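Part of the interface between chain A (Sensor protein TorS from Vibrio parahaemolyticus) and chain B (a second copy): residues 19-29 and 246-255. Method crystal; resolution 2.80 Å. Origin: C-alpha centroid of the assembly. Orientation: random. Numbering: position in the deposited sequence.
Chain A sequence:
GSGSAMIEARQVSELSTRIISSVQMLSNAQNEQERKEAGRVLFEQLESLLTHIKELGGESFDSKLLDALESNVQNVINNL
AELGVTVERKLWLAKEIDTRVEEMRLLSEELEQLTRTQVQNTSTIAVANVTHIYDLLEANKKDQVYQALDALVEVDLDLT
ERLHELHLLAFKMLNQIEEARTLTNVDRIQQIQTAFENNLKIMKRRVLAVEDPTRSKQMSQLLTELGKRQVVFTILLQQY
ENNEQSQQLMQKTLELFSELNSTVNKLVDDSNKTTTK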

# COMPACT_ATOMS: atom_id res chain seq x y z
N ILE A 19 -33.94 21.60 30.70
CA ILE A 19 -32.64 21.08 31.06
C ILE A 19 -32.30 20.02 30.02
O ILE A 19 -31.25 20.06 29.38
N ILE A 20 -33.21 19.07 29.84
CA ILE A 20 -33.03 18.00 28.87
C ILE A 20 -32.67 18.57 27.50
O ILE A 20 -31.92 17.98 26.73
N SER A 21 -33.21 19.74 27.20
CA SER A 21 -32.94 20.36 25.92
C SER A 21 -31.54 20.96 25.94
O SER A 21 -30.79 20.84 24.97
N SER A 22 -31.21 21.61 27.05
CA SER A 22 -29.91 22.26 27.24
C SER A 22 -28.71 21.32 27.22
O SER A 22 -27.65 21.70 26.74
N VAL A 23 -28.87 20.11 27.75
CA VAL A 23 -27.78 19.16 27.77
C VAL A 23 -27.52 18.64 26.37
O VAL A 23 -26.39 18.29 26.03
N GLN A 24 -28.56 18.60 25.54
CA GLN A 24 -28.39 18.13 24.17
C GLN A 24 -27.62 19.24 23.44
O GLN A 24 -26.76 18.97 22.61
N MET A 25 -27.93 20.48 23.79
CA MET A 25 -27.27 21.64 23.21
C MET A 25 -25.79 21.56 23.56
O MET A 25 -24.93 21.77 22.71
N LEU A 26 -25.52 21.25 24.83
CA LEU A 26 -24.16 21.13 25.35
C LEU A 26 -23.41 19.96 24.71
O LEU A 26 -22.23 20.05 24.39
N SER A 27 -24.13 18.86 24.54
CA SER A 27 -23.55 17.68 23.94
C SER A 27 -23.11 18.00 22.50
O SER A 27 -22.16 17.40 21.99
N ASN A 28 -23.78 18.96 21.87
CA ASN A 28 -23.44 19.38 20.50
C ASN A 28 -22.34 20.43 20.43
O ASN A 28 -21.90 20.78 19.33
N ALA A 29 -21.91 20.97 21.57
CA ALA A 29 -20.85 21.97 21.57
C ALA A 29 -19.73 21.45 20.69
O ALA A 29 -19.38 20.27 20.77
N SER B 246 -31.73 10.38 11.86
CA SER B 246 -32.15 9.79 13.12
C SER B 246 -31.85 10.71 14.29
O SER B 246 -32.70 10.95 15.14
N GLN B 247 -30.63 11.23 14.35
CA GLN B 247 -30.26 12.11 15.45
C GLN B 247 -31.11 13.38 15.41
O GLN B 247 -31.47 13.92 16.45
N GLN B 248 -31.45 13.84 14.21
CA GLN B 248 -32.26 15.04 14.08
C GLN B 248 -33.71 14.80 14.40
O GLN B 248 -34.41 15.69 14.89
N LEU B 249 -34.18 13.58 14.13
CA LEU B 249 -35.56 13.26 14.42
C LEU B 249 -35.72 13.25 15.91
O LEU B 249 -36.61 13.89 16.45
N MET B 250 -34.83 12.53 16.58
CA MET B 250 -34.86 12.44 18.03
C MET B 250 -34.79 13.80 18.72
O MET B 250 -35.29 13.96 19.83
N GLN B 251 -34.17 14.78 18.08
CA GLN B 251 -34.12 16.09 18.69
C GLN B 251 -35.49 16.75 18.51
O GLN B 251 -35.91 17.57 19.32
N LYS B 252 -36.19 16.38 17.44
CA LYS B 252 -37.52 16.93 17.19
C LYS B 252 -38.48 16.31 18.19
O LYS B 252 -39.41 16.96 18.65
N THR B 253 -38.25 15.03 18.51
CA THR B 253 -39.08 14.32 19.46
C THR B 253 -39.20 15.15 20.73
O THR B 253 -40.31 15.39 21.21
N LEU B 254 -38.08 15.60 21.27
CA LEU B 254 -38.15 16.40 22.49
C LEU B 254 -39.07 17.56 22.23
O LEU B 254 -40.14 17.66 22.83
N GLU B 255 -38.67 18.44 21.32
CA GLU B 255 -39.47 19.61 20.99
C GLU B 255 -40.96 19.30 20.90
O GLU B 255 -41.78 20.03 21.47

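The two stretches meet in a sparse, nearly antiparallel helix-to-helix contact, made by a few long side chains that touch without a single hydrogen bond crossing between the stretches. The helix axes come no closer than 10.8 Å and run at 155° to one another, so the gap must be bridged by side chains, and only 264 Å² of surface is buried in total. I20(A), Q24(A) and N28(A), spaced four residues apart, all direct their CA-to-CB bonds toward chain B, where Q247(B), Q251(B) and L254(B) receive them in reverse order.

L254(B), in the m,t rotamer, points toward chain A and is the most heavily covered residue of the contact. Both methyls of L254(B) lie near I20(A), itself m,t, with CD2 at 3.8 Å and CD1 at 4.0 Å from CG2 of I20(A), and this is the one apolar pairing between the stretches. CD1 of L254(B) is also 3.2 Å from OE1 of Q24(A).

Q24(A) occupies the centre, where the backbones are in closest register: its CA is 8.2 Å from CA of Q251(B). With chi1 at -147°, between wells, and chi2 t, its side chain reaches across until OE1 of Q24(A) sits 3.0 Å from CG of Q251(B). The carbonyl oxygen thus packs tightly against aliphatic carbon on two residues, a close fit that provides no polar partner for it here.

Q251(B) leaves its helix sideways in an extended t,t conformation, and its amide extends to the level of N28(A). ND2 of N28(A), whose chi1 is m, remains 3.9 Å from OE1 of Q251(B), while OD1 of N28(A) is 4.1 Å from NE2 of Q247(B). Q247(B) also starts sideways, but its end comes nearer. These amides are therefore neighbours at this end of the contact rather than bonded partners.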

# COMPACT_ATOMS: atom_id res chain seq x y z
CB ILE A 19 -32.67 20.42 32.45
CG1 ILE A 19 -32.85 21.47 33.54
CG2 ILE A 19 -31.40 19.64 32.68
CD1 ILE A 19 -31.78 22.51 33.56
CB ILE A 20 -34.30 17.15 28.75
CG1 ILE A 20 -34.46 16.30 30.01
CG2 ILE A 20 -34.25 16.31 27.48
CD1 ILE A 20 -35.68 15.43 30.01
CB SER A 21 -33.98 21.43 25.63
OG SER A 21 -33.82 21.92 24.32
CB SER A 22 -29.90 23.03 28.56
OG SER A 22 -30.83 24.08 28.54
CB VAL A 23 -28.08 17.95 28.69
CG1 VAL A 23 -28.39 18.41 30.08
CG2 VAL A 23 -29.21 17.13 28.14
CB GLN A 24 -29.77 17.91 23.53
CG GLN A 24 -29.82 16.77 22.50
CD GLN A 24 -31.25 16.37 22.09
OE1 GLN A 24 -31.96 17.13 21.42
NE2 GLN A 24 -31.67 15.17 22.50
CB MET A 25 -27.88 22.91 23.80
CG MET A 25 -27.44 24.23 23.17
SD MET A 25 -28.18 24.56 21.54
CE MET A 25 -29.53 25.72 21.96
CB LEU A 26 -24.20 20.93 26.86
CG LEU A 26 -22.87 20.65 27.58
CD1 LEU A 26 -21.90 21.82 27.37
CD2 LEU A 26 -23.17 20.44 29.07
CB SER A 27 -24.59 16.57 23.94
OG SER A 27 -23.97 15.29 23.96
CB ASN A 28 -24.67 19.93 19.77
CG ASN A 28 -25.75 18.89 19.53
OD1 ASN A 28 -25.48 17.69 19.40
ND2 ASN A 28 -26.99 19.36 19.42
CB ALA A 29 -20.33 22.19 22.97
CB SER B 246 -31.45 8.46 13.35
OG SER B 246 -31.78 8.00 14.64
CB GLN B 247 -28.77 12.46 15.38
CG GLN B 247 -28.09 12.66 16.74
CD GLN B 247 -26.63 13.12 16.62
OE1 GLN B 247 -25.81 12.47 15.96
NE2 GLN B 247 -26.30 14.25 17.26
CB GLN B 248 -32.15 15.60 12.67
CG GLN B 248 -31.04 16.60 12.52
CD GLN B 248 -30.83 16.99 11.07
OE1 GLN B 248 -31.79 17.36 10.38
NE2 GLN B 248 -29.59 16.91 10.61
CB LEU B 249 -35.94 11.91 13.82
CG LEU B 249 -36.17 11.90 12.30
CD1 LEU B 249 -36.47 10.49 11.83
CD2 LEU B 249 -37.30 12.84 11.93
CB MET B 250 -33.75 11.52 18.52
CG MET B 250 -34.13 10.06 18.36
SD MET B 250 -32.75 8.91 18.58
CE MET B 250 -32.00 9.53 20.12
CB GLN B 251 -33.02 16.97 18.06
CG GLN B 251 -32.87 18.32 18.77
CD GLN B 251 -31.73 19.16 18.23
OE1 GLN B 251 -30.58 18.71 18.18
NE2 GLN B 251 -32.04 20.41 17.85
CB LYS B 252 -37.98 16.60 15.77
CG LYS B 252 -37.22 17.36 14.71
CD LYS B 252 -37.38 16.68 13.33
CE LYS B 252 -36.39 17.24 12.28
NZ LYS B 252 -36.27 16.39 11.05
CB THR B 253 -38.48 12.96 19.77
OG1 THR B 253 -38.27 12.26 18.54
CG2 THR B 253 -39.40 12.13 20.64
CB LEU B 254 -36.77 16.93 22.89
CG LEU B 254 -35.66 15.94 23.20
CD1 LEU B 254 -34.40 16.75 23.53
CD2 LEU B 254 -36.04 15.00 24.35
CB GLU B 255 -39.00 20.21 19.66
CG GLU B 255 -37.60 20.78 19.73
CD GLU B 255 -37.12 21.28 18.38
OE1 GLU B 255 -37.78 22.18 17.80
OE2 GLU B 255 -36.08 20.78 17.90